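Local coordinates for acetylserotonin O-methyltransferase (PDB 4A6D), which transfers a methyl group from S-adenosylmethionine to N-acetylserotonin, making melatonin, and works as a homodimer, at residues A[171-176]-A[198-203]; A[71-76]-A[88-93]; A[268-273]-A[324-329]; A[282-287]-A[335-340]. One frame throughout, in Å; residues are numbered along the deposited sequence.

Contact 1 of 4, residues A[171-176]-A[198-203]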
# COMPACT_ATOMS: atom_id res chain seq x y z
N VAL A 171 -20.25 -0.64 20.23
CA VAL A 171 -19.52 -0.11 21.38
C VAL A 171 -20.39 0.53 22.43
O VAL A 171 -20.16 0.30 23.62
CB VAL A 171 -18.29 0.73 20.98
CG1 VAL A 171 -17.25 -0.12 20.26
CG2 VAL A 171 -18.67 1.96 20.15
N LEU A 172 -21.40 1.30 22.02
CA LEU A 172 -22.28 1.97 22.96
C LEU A 172 -23.30 1.05 23.64
O LEU A 172 -23.75 1.36 24.75
CB LEU A 172 -22.92 3.21 22.34
CG LEU A 172 -21.94 4.27 21.77
CD1 LEU A 172 -22.65 5.24 20.89
CD2 LEU A 172 -21.16 4.98 22.87
N THR A 173 -23.62 -0.11 22.99
CA THR A 173 -24.56 -1.10 23.54
C THR A 173 -23.92 -2.37 24.14
O THR A 173 -24.65 -3.22 24.66
CB THR A 173 -25.76 -1.40 22.62
OG1 THR A 173 -25.30 -2.04 21.44
CG2 THR A 173 -26.58 -0.16 22.31
N ALA A 174 -22.57 -2.46 24.13
CA ALA A 174 -21.79 -3.54 24.75
C ALA A 174 -22.16 -3.64 26.27
O ALA A 174 -22.29 -4.73 26.81
CB ALA A 174 -20.29 -3.26 24.57
N PHE A 175 -22.35 -2.47 26.92
CA PHE A 175 -22.76 -2.31 28.31
C PHE A 175 -23.99 -1.40 28.32
O PHE A 175 -24.13 -0.54 27.45
CB PHE A 175 -21.64 -1.67 29.17
CG PHE A 175 -20.33 -2.42 29.17
CD1 PHE A 175 -20.13 -3.50 30.04
CD2 PHE A 175 -19.29 -2.06 28.31
CE1 PHE A 175 -18.92 -4.22 30.02
CE2 PHE A 175 -18.08 -2.77 28.30
CZ PHE A 175 -17.89 -3.83 29.16
N ASP A 176 -24.87 -1.58 29.31
CA ASP A 176 -26.08 -0.78 29.49
C ASP A 176 -25.70 0.52 30.20
O ASP A 176 -25.49 0.56 31.42
CB ASP A 176 -27.16 -1.58 30.24
CG ASP A 176 -28.35 -0.78 30.71
OD1 ASP A 176 -28.65 0.28 30.10
OD2 ASP A 176 -29.02 -1.23 31.67
N MET A 198 -26.98 9.46 22.17
CA MET A 198 -28.24 10.10 22.51
C MET A 198 -29.48 9.49 21.87
O MET A 198 -30.54 9.49 22.49
CB MET A 198 -28.15 11.61 22.32
CG MET A 198 -27.11 12.24 23.24
SD MET A 198 -27.37 11.92 25.02
CE MET A 198 -26.14 10.62 25.36
N SER A 199 -29.37 8.94 20.65
CA SER A 199 -30.51 8.28 20.01
C SER A 199 -30.71 6.90 20.67
O SER A 199 -31.85 6.48 20.88
CB SER A 199 -30.28 8.13 18.50
OG SER A 199 -29.11 7.38 18.23
N LEU A 200 -29.59 6.25 21.04
CA LEU A 200 -29.57 4.96 21.72
C LEU A 200 -30.09 5.07 23.15
O LEU A 200 -30.83 4.19 23.59
CB LEU A 200 -28.15 4.39 21.72
CG LEU A 200 -27.71 3.65 20.48
CD1 LEU A 200 -26.24 3.36 20.53
CD2 LEU A 200 -28.47 2.36 20.32
N TYR A 201 -29.72 6.16 23.86
CA TYR A 201 -30.15 6.41 25.25
C TYR A 201 -30.98 7.70 25.37
O TYR A 201 -30.46 8.77 25.70
CB TYR A 201 -28.95 6.37 26.21
CG TYR A 201 -28.21 5.05 26.20
CD1 TYR A 201 -28.65 3.97 26.97
CD2 TYR A 201 -27.11 4.84 25.36
CE1 TYR A 201 -28.00 2.73 26.92
CE2 TYR A 201 -26.43 3.62 25.33
CZ TYR A 201 -26.89 2.57 26.11
OH TYR A 201 -26.22 1.37 26.11
N PRO A 202 -32.31 7.60 25.12
CA PRO A 202 -33.18 8.79 25.18
C PRO A 202 -33.23 9.55 26.50
O PRO A 202 -33.53 10.74 26.50
CB PRO A 202 -34.56 8.24 24.81
CG PRO A 202 -34.28 6.99 24.05
CD PRO A 202 -33.08 6.41 24.71
N GLY A 203 -32.98 8.85 27.61
CA GLY A 203 -33.01 9.48 28.93
C GLY A 203 -31.81 10.36 29.20
O GLY A 203 -31.93 11.44 29.79
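The tight part of this contact is the tip of Tyr201. Its chi1 of -59° sets CG anti to the carbonyl carbon, and the ring reaches across to the end of helix 164-173. Tyr201 OH donates to Leu172 O at 2.8 Å. The hydroxyl sits above the plane of that carbonyl, not on a lone pair, while Leu172 O lies in the plane of the Tyr201 ring, at its edge. Tyr201 OH is also 3.1 Å from Phe175 O and takes a weak bond from Leu177 N. Leu172 and Leu200 cross at about a right angle, with Leu172 CB 3.8 Å from Leu200 CD1. In this Rossmann-like methyltransferase domain, the contact joins the ends of helices 164-173 and 192-200. A phenylalanine in place of Tyr201 would lose the hydroxyl and would probably leave the Leu172 carbonyl and the turn after it less well fixed. The solvent-facing part is looser. Partly exposed Thr173 puts CG2 3.7 Å from Leu200 CD2, while Thr173 OG1 is hydrogen-bonded to Arg169 O. Exposed Asp176 brings OD1 only to 4.1 Å from Tyr201 CE1, and OD1 is hydrogen-bonded to Ser178 OG.

Contact 2 of 4, residues A[71-76]-A[88-93]. With SO4 (sulfate ion), chain G.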
# COMPACT_ATOMS: atom_id res chain seq x y z
N LYS A 71 -13.55 -5.56 -7.44
CA LYS A 71 -14.96 -5.72 -6.99
C LYS A 71 -15.52 -4.46 -6.34
O LYS A 71 -16.49 -4.53 -5.56
CB LYS A 71 -15.24 -7.00 -6.17
CG LYS A 71 -15.04 -8.32 -6.95
CD LYS A 71 -13.75 -9.06 -6.56
CE LYS A 71 -13.77 -9.69 -5.16
NZ LYS A 71 -12.40 -10.04 -4.67
N LEU A 72 -14.92 -3.30 -6.66
CA LEU A 72 -15.44 -2.03 -6.15
C LEU A 72 -16.48 -1.56 -7.17
O LEU A 72 -17.44 -0.89 -6.79
CB LEU A 72 -14.32 -0.98 -5.94
CG LEU A 72 -13.19 -1.35 -4.97
CD1 LEU A 72 -12.02 -0.40 -5.11
CD2 LEU A 72 -13.69 -1.45 -3.54
N LEU A 73 -16.32 -1.95 -8.45
CA LEU A 73 -17.27 -1.63 -9.52
C LEU A 73 -17.69 -2.86 -10.36
O LEU A 73 -16.97 -3.87 -10.40
CB LEU A 73 -16.75 -0.52 -10.46
CG LEU A 73 -16.47 0.86 -9.88
CD1 LEU A 73 -15.92 1.76 -10.96
CD2 LEU A 73 -17.72 1.49 -9.26
N LYS A 74 -18.85 -2.75 -11.03
CA LYS A 74 -19.37 -3.77 -11.93
C LYS A 74 -19.33 -3.20 -13.35
O LYS A 74 -19.55 -2.00 -13.53
CB LYS A 74 -20.83 -4.15 -11.58
CG LYS A 74 -21.02 -5.01 -10.33
CD LYS A 74 -22.33 -5.84 -10.37
CE LYS A 74 -23.59 -5.03 -10.15
NZ LYS A 74 -24.81 -5.88 -10.05
N VAL A 75 -19.04 -4.04 -14.35
CA VAL A 75 -19.02 -3.59 -15.73
C VAL A 75 -20.06 -4.38 -16.51
O VAL A 75 -20.46 -5.47 -16.08
CB VAL A 75 -17.60 -3.59 -16.37
CG1 VAL A 75 -17.09 -5.01 -16.64
CG2 VAL A 75 -17.54 -2.75 -17.63
N GLU A 76 -20.56 -3.80 -17.61
CA GLU A 76 -21.51 -4.41 -18.53
C GLU A 76 -21.19 -3.93 -19.93
O GLU A 76 -20.55 -2.89 -20.10
CB GLU A 76 -22.99 -4.17 -18.11
CG GLU A 76 -23.68 -2.94 -18.70
CD GLU A 76 -24.98 -2.55 -18.02
OE1 GLU A 76 -26.05 -3.07 -18.42
OE2 GLU A 76 -24.93 -1.72 -17.09
N GLU A 88 -22.61 -2.94 -4.18
CA GLU A 88 -23.27 -2.72 -2.89
C GLU A 88 -22.25 -2.03 -1.99
O GLU A 88 -22.58 -1.06 -1.33
CB GLU A 88 -23.75 -4.04 -2.27
CG GLU A 88 -25.06 -4.54 -2.85
CD GLU A 88 -26.34 -4.12 -2.14
OE1 GLU A 88 -26.29 -3.21 -1.28
OE2 GLU A 88 -27.40 -4.70 -2.46
N LEU A 89 -20.98 -2.49 -2.09
CA LEU A 89 -19.80 -1.98 -1.37
C LEU A 89 -19.61 -0.47 -1.57
O LEU A 89 -19.53 0.26 -0.59
CB LEU A 89 -18.54 -2.75 -1.88
CG LEU A 89 -17.31 -2.77 -0.97
CD1 LEU A 89 -16.39 -3.92 -1.33
CD2 LEU A 89 -16.55 -1.46 -1.01
N SER A 90 -19.48 -0.03 -2.83
CA SER A 90 -19.22 1.37 -3.18
C SER A 90 -20.39 2.28 -2.90
O SER A 90 -20.18 3.42 -2.50
CB SER A 90 -18.72 1.50 -4.62
OG SER A 90 -19.55 0.88 -5.58
N SER A 91 -21.62 1.79 -3.10
CA SER A 91 -22.83 2.56 -2.82
C SER A 91 -22.91 2.86 -1.31
O SER A 91 -23.08 4.01 -0.90
CB SER A 91 -24.06 1.81 -3.31
OG SER A 91 -25.26 2.41 -2.85
N ASP A 92 -22.71 1.81 -0.49
CA ASP A 92 -22.77 1.89 0.96
C ASP A 92 -21.57 2.57 1.61
O ASP A 92 -21.76 3.25 2.62
CB ASP A 92 -22.98 0.49 1.58
CG ASP A 92 -24.20 -0.30 1.11
OD1 ASP A 92 -25.16 0.32 0.59
OD2 ASP A 92 -24.18 -1.55 1.25
N TYR A 93 -20.35 2.35 1.11
CA TYR A 93 -19.17 2.89 1.80
C TYR A 93 -18.37 3.93 1.09
O TYR A 93 -17.45 4.49 1.68
CB TYR A 93 -18.23 1.76 2.25
CG TYR A 93 -18.90 0.67 3.07
CD1 TYR A 93 -19.34 0.93 4.37
CD2 TYR A 93 -19.06 -0.61 2.56
CE1 TYR A 93 -19.99 -0.06 5.12
CE2 TYR A 93 -19.69 -1.61 3.31
CZ TYR A 93 -20.15 -1.33 4.59
OH TYR A 93 -20.76 -2.31 5.33
S SO4 G . -23.13 -6.16 -6.22
O1 SO4 G . -24.32 -6.65 -5.51
O2 SO4 G . -23.48 -4.95 -6.96
O3 SO4 G . -22.07 -5.84 -5.25
O4 SO4 G . -22.65 -7.19 -7.16
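Ser90 chi1 is 53°, which puts OG in the crowded position between the backbone N and the carbonyl carbon and aims it at Leu72. Leu89 has CG anti to its backbone N (chi1 -159°), and Leu72 has CG anti to its carbonyl carbon, so their branches meet. The setting is the dimerisation domain, of the helix-turn-helix clan and consistent with a winged helix. Strands 73-78 and 81-86 form its hairpin, and helix 88-94 follows. Lys71 ends helix 57-69 in a Schellman motif with positive phi, and the chain then passes through Leu72 into the first strand.

Leu72 CD2 and Leu89 CD2 touch tip to tip at 3.8 Å, their side chains crossing obliquely. The second subunit packs on both: its Tyr15 on Leu72 and its Leu12 on Leu89. Beside this apolar pair, Ser90 OG lies 3.0 Å from Leu72 O. Its proton may go there or to Asn86 OD1. OG is also bonded by Thr87 N, and Thr87 OG1 bonds the same Leu72 carbonyl. Leu73 CD2 is the looser neighbour, 4.2 Å from Ser90 OG.

A sulfate, probably from the crystallisation liquor, sits at the start of helix 88-94. Lys74 bends at chi3 and brings CE to 3.2 Å from sulfate O2. Glu88 N donates to sulfate O3 at 3.1 Å, nearly straight at 172°.

Contact 3 of 4, residues A[268-273]-A[324-329]. With ZN (zinc ion), chain B; SO4 (sulfate ion), chain E.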
# COMPACT_ATOMS: atom_id res chain seq x y z
N ARG A 268 -6.95 12.20 36.62
CA ARG A 268 -7.80 13.40 36.63
C ARG A 268 -9.28 13.03 36.55
O ARG A 268 -10.07 13.57 37.31
CB ARG A 268 -7.39 14.34 35.48
CG ARG A 268 -5.97 14.88 35.68
CD ARG A 268 -5.61 16.12 34.87
NE ARG A 268 -6.74 16.66 34.13
CZ ARG A 268 -7.44 17.72 34.48
NH1 ARG A 268 -7.07 18.45 35.53
NH2 ARG A 268 -8.49 18.09 33.77
N ILE A 269 -9.62 12.06 35.65
CA ILE A 269 -10.98 11.53 35.46
C ILE A 269 -11.42 10.83 36.72
O ILE A 269 -12.52 11.09 37.19
CB ILE A 269 -11.05 10.57 34.24
CG1 ILE A 269 -10.66 11.30 32.92
CG2 ILE A 269 -12.44 9.87 34.16
CD1 ILE A 269 -10.57 10.30 31.69
N TYR A 270 -10.57 9.95 37.27
CA TYR A 270 -10.90 9.25 38.51
C TYR A 270 -11.31 10.22 39.65
O TYR A 270 -12.38 10.05 40.22
CB TYR A 270 -9.75 8.33 38.95
CG TYR A 270 -10.11 7.55 40.20
CD1 TYR A 270 -10.85 6.38 40.13
CD2 TYR A 270 -9.71 8.00 41.46
CE1 TYR A 270 -11.22 5.69 41.28
CE2 TYR A 270 -10.07 7.31 42.62
CZ TYR A 270 -10.82 6.16 42.52
OH TYR A 270 -11.10 5.44 43.65
N HIS A 271 -10.45 11.21 39.94
CA HIS A 271 -10.67 12.21 40.97
C HIS A 271 -11.83 13.14 40.68
O HIS A 271 -12.37 13.72 41.61
CB HIS A 271 -9.37 12.95 41.32
CG HIS A 271 -8.37 12.04 41.97
ND1 HIS A 271 -8.57 11.55 43.27
CD2 HIS A 271 -7.24 11.50 41.48
CE1 HIS A 271 -7.53 10.77 43.53
NE2 HIS A 271 -6.70 10.70 42.48
N THR A 272 -12.30 13.20 39.42
CA THR A 272 -13.48 13.95 39.02
C THR A 272 -14.76 13.06 39.22
O THR A 272 -15.82 13.60 39.49
CB THR A 272 -13.32 14.50 37.59
OG1 THR A 272 -12.10 15.24 37.52
CG2 THR A 272 -14.46 15.42 37.18
N CYS A 273 -14.64 11.72 39.09
CA CYS A 273 -15.75 10.79 39.26
C CYS A 273 -16.25 10.74 40.70
O CYS A 273 -15.52 11.02 41.65
CB CYS A 273 -15.42 9.38 38.75
SG CYS A 273 -15.48 9.20 36.94
N ALA A 324 -5.07 4.04 38.20
CA ALA A 324 -5.75 5.32 38.30
C ALA A 324 -6.79 5.28 39.43
O ALA A 324 -7.16 6.34 39.92
CB ALA A 324 -6.41 5.66 36.97
N GLY A 325 -7.20 4.08 39.85
CA GLY A 325 -8.12 3.88 40.97
C GLY A 325 -9.39 3.11 40.63
O GLY A 325 -10.11 2.70 41.54
N PHE A 326 -9.72 2.97 39.33
CA PHE A 326 -10.93 2.28 38.87
C PHE A 326 -10.96 0.80 39.24
O PHE A 326 -9.91 0.20 39.41
CB PHE A 326 -11.12 2.46 37.36
CG PHE A 326 -11.29 3.91 36.96
CD1 PHE A 326 -12.50 4.57 37.16
CD2 PHE A 326 -10.23 4.62 36.41
CE1 PHE A 326 -12.66 5.89 36.79
CE2 PHE A 326 -10.39 5.95 36.02
CZ PHE A 326 -11.60 6.58 36.21
N ARG A 327 -12.16 0.24 39.40
CA ARG A 327 -12.39 -1.16 39.78
C ARG A 327 -13.47 -1.70 38.84
O ARG A 327 -13.94 -0.97 37.98
CB ARG A 327 -12.85 -1.24 41.27
CG ARG A 327 -11.84 -0.70 42.32
CD ARG A 327 -10.61 -1.60 42.52
NE ARG A 327 -9.61 -1.02 43.42
CZ ARG A 327 -8.51 -0.37 43.04
NH1 ARG A 327 -8.24 -0.20 41.74
NH2 ARG A 327 -7.66 0.11 43.94
N ASP A 328 -13.88 -2.97 39.02
CA ASP A 328 -14.89 -3.68 38.21
C ASP A 328 -14.63 -3.62 36.70
O ASP A 328 -15.57 -3.45 35.91
CB ASP A 328 -16.33 -3.25 38.57
CG ASP A 328 -16.67 -3.32 40.05
OD1 ASP A 328 -16.20 -4.27 40.73
OD2 ASP A 328 -17.42 -2.43 40.53
N PHE A 329 -13.34 -3.76 36.30
CA PHE A 329 -12.89 -3.78 34.91
C PHE A 329 -13.57 -4.93 34.16
O PHE A 329 -13.62 -6.07 34.65
CB PHE A 329 -11.36 -3.94 34.85
CG PHE A 329 -10.79 -4.10 33.45
CD1 PHE A 329 -10.66 -5.37 32.88
CD2 PHE A 329 -10.37 -3.00 32.72
CE1 PHE A 329 -10.14 -5.52 31.59
CE2 PHE A 329 -9.88 -3.16 31.42
CZ PHE A 329 -9.77 -4.42 30.87
ZN ZN B . -5.14 9.27 42.33
S SO4 E . -10.86 -4.98 39.35
O1 SO4 E . -10.98 -6.41 39.01
O2 SO4 E . -11.31 -4.20 38.21
O3 SO4 E . -11.64 -4.63 40.57
O4 SO4 E . -9.44 -4.66 39.60
O HOH W 1 -12.67 3.09 42.96
O HOH W 2 -4.90 9.51 44.51
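Tyr270 meets Phe326 edge to face. The ring centroids are 5.1 Å apart and the planes stand at 88°. Tyr270 CD1 lies over the centre of the Phe326 ring. One face of Tyr270 is covered by backbone: Gly325 CA makes a CH-pi contact 3.8 Å from the ring centroid, and Ala324 O sits 3.2 Å from Tyr270 CG. A side chain on Gly325 would run into the tyrosine ring. A water joins Tyr270 OH, at 2.9 Å, to Gly325 O.

Gly325 closes helix 314-324 in a Schellman motif, and its positive phi sends the chain on toward strand 329-332. The contact thus ties the ends of two helices that flank the Rossmann-like sheet. Ile269 CG2 and Cys273 SG meet the edge of Phe326, and both Ile269 and Phe326 rest on Ile279 of strand 278-283.

Further out, Tyr270 has CG anti to its backbone N (chi1 -178°) and makes a cation-pi contact with Lys345. His271 NE2 binds zinc at 2.1 Å, together with Glu267 and a water. Farther along the chain, Phe329 N donates to O2 of a sulfate, probably from the crystallisation liquor, at 2.8 Å. That sulfate also bonds Asp328 N and His318 NE2.

Contact 4 of 4, residues A[282-287]-A[335-340]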
# COMPACT_ATOMS: atom_id res chain seq x y z
N ILE A 282 -13.04 3.13 24.50
CA ILE A 282 -13.37 2.52 23.21
C ILE A 282 -12.13 2.51 22.36
O ILE A 282 -11.67 3.55 21.92
CB ILE A 282 -14.58 3.17 22.49
CG1 ILE A 282 -15.85 3.01 23.34
CG2 ILE A 282 -14.76 2.56 21.06
CD1 ILE A 282 -16.92 3.92 23.01
N GLU A 283 -11.56 1.31 22.18
CA GLU A 283 -10.33 1.08 21.44
C GLU A 283 -10.37 -0.31 20.76
O GLU A 283 -11.20 -1.14 21.12
CB GLU A 283 -9.09 1.18 22.38
CG GLU A 283 -8.82 2.52 23.07
CD GLU A 283 -8.23 3.63 22.23
OE1 GLU A 283 -8.40 3.60 21.00
OE2 GLU A 283 -7.67 4.59 22.82
N SER A 284 -9.47 -0.52 19.79
CA SER A 284 -9.31 -1.80 19.10
C SER A 284 -8.36 -2.61 19.97
O SER A 284 -7.17 -2.29 20.10
CB SER A 284 -8.71 -1.61 17.70
OG SER A 284 -9.00 -2.78 16.94
N LEU A 285 -8.88 -3.64 20.58
CA LEU A 285 -8.12 -4.46 21.51
C LEU A 285 -7.16 -5.41 20.85
O LEU A 285 -7.53 -6.11 19.91
CB LEU A 285 -9.07 -5.21 22.48
CG LEU A 285 -9.89 -4.36 23.46
CD1 LEU A 285 -10.89 -5.21 24.24
CD2 LEU A 285 -8.99 -3.61 24.43
N LEU A 286 -5.93 -5.44 21.35
CA LEU A 286 -4.91 -6.36 20.85
C LEU A 286 -5.09 -7.70 21.54
O LEU A 286 -5.40 -7.72 22.73
CB LEU A 286 -3.50 -5.83 21.17
CG LEU A 286 -2.73 -5.15 20.07
CD1 LEU A 286 -1.36 -4.83 20.57
CD2 LEU A 286 -2.59 -6.01 18.82
N ASP A 287 -4.87 -8.83 20.83
CA ASP A 287 -4.96 -10.14 21.50
C ASP A 287 -3.89 -10.12 22.62
O ASP A 287 -2.87 -9.45 22.45
CB ASP A 287 -4.63 -11.31 20.52
CG ASP A 287 -5.59 -11.61 19.36
OD1 ASP A 287 -6.73 -11.12 19.40
OD2 ASP A 287 -5.17 -12.34 18.40
N GLY A 335 -16.53 -7.94 17.83
CA GLY A 335 -16.36 -8.62 16.56
C GLY A 335 -16.10 -7.57 15.49
O GLY A 335 -15.94 -7.90 14.32
N ALA A 336 -16.02 -6.28 15.90
CA ALA A 336 -15.77 -5.15 15.01
C ALA A 336 -14.36 -4.58 15.23
O ALA A 336 -13.58 -5.16 16.00
CB ALA A 336 -16.84 -4.08 15.20
N ILE A 337 -13.98 -3.52 14.51
CA ILE A 337 -12.65 -2.96 14.73
C ILE A 337 -12.55 -2.46 16.20
O ILE A 337 -11.63 -2.85 16.93
CB ILE A 337 -12.27 -1.88 13.68
CG1 ILE A 337 -12.19 -2.51 12.26
CG2 ILE A 337 -10.97 -1.19 14.05
CD1 ILE A 337 -12.33 -1.49 11.13
N TYR A 338 -13.56 -1.69 16.65
CA TYR A 338 -13.57 -1.13 17.99
C TYR A 338 -14.33 -1.91 19.03
O TYR A 338 -15.45 -2.38 18.80
CB TYR A 338 -13.87 0.38 17.98
CG TYR A 338 -12.83 1.12 17.19
CD1 TYR A 338 -11.58 1.40 17.75
CD2 TYR A 338 -13.01 1.38 15.83
CE1 TYR A 338 -10.56 1.97 16.98
CE2 TYR A 338 -12.03 2.02 15.08
CZ TYR A 338 -10.79 2.30 15.65
OH TYR A 338 -9.80 2.87 14.89
N ASP A 339 -13.66 -2.10 20.17
CA ASP A 339 -14.21 -2.82 21.32
C ASP A 339 -14.54 -1.84 22.43
O ASP A 339 -14.24 -0.64 22.31
CB ASP A 339 -13.24 -3.93 21.78
CG ASP A 339 -12.83 -4.89 20.67
OD1 ASP A 339 -13.71 -5.66 20.20
OD2 ASP A 339 -11.63 -4.89 20.30
N ALA A 340 -15.14 -2.32 23.50
CA ALA A 340 -15.51 -1.45 24.63
C ALA A 340 -14.99 -1.99 25.94
O ALA A 340 -15.06 -3.19 26.19
CB ALA A 340 -17.02 -1.32 24.71
O HOH W 3 -10.06 -6.22 18.60
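Asp339 OD2 is gripped by two donors. Leu285 N bonds it at 3.0 Å and 163°, along the anti lone pair. A water donates to Asp339 OD2 at 2.7 Å and bridges it to the Leu285 carbonyl. Asp339 OD1 is held by Thr334 N, so bonds at both oxygens fix the rotation of the buried carboxylate. This is where strand 339-344 runs antiparallel to strand 278-283 in the otherwise largely parallel sheet, the reversed strand of class I methyltransferases. Asp339 N donates to Glu283 O at 2.8 Å, from above the carbonyl plane. The return bond, from Glu283 N to Asp339 O, is weak. Leu285 crosses Asp339 obliquely, with Leu285 CD1 3.6 Å from Asp339 CB. An alanine in place of Asp339 would remove the carboxylate and would probably loosen the chain after Glu283, since Leu285 N would lose this acceptor.

Ser284 OG donates to Ile337 O at 2.6 Å and also bonds Thr296. Glu283 OE2 bonds the backbone N of His255, the inferred proton donor or acceptor of the active site. Tyr338 meets Trp164 and Arg252, both S-adenosylmethionine-binding residues. Ile337 CG2 lies over one face of the Tyr338 ring. Ile282 CG2, on strand 278-283, packs 3.9 Å from Tyr338 CB.

In the fold
Contact 4 lies deepest, its centre about 12 Å from that of the chain. Its touching residues are all buried, and backbone and carboxylate bonds dominate. Contacts 2 and 3 are mostly buried too, although far from the chain centre. Contact 1 is partly buried, with an exposed rim. Contacts 1 and 3 join helix ends around the sheet of the methyltransferase domain. One relies on a tyrosine hydroxyl, the other on aromatic packing beside a metal site. Contact 1 touches contact 4, where Val171 and Phe175 meet Tyr338, Asp339 and Ala340. Contacts 3 and 4 do not touch, but helix 259-272 leads into strand 278-283. Contact 2, in the dimerisation domain, is apolar with one serine. Like contact 4, it meets the second subunit.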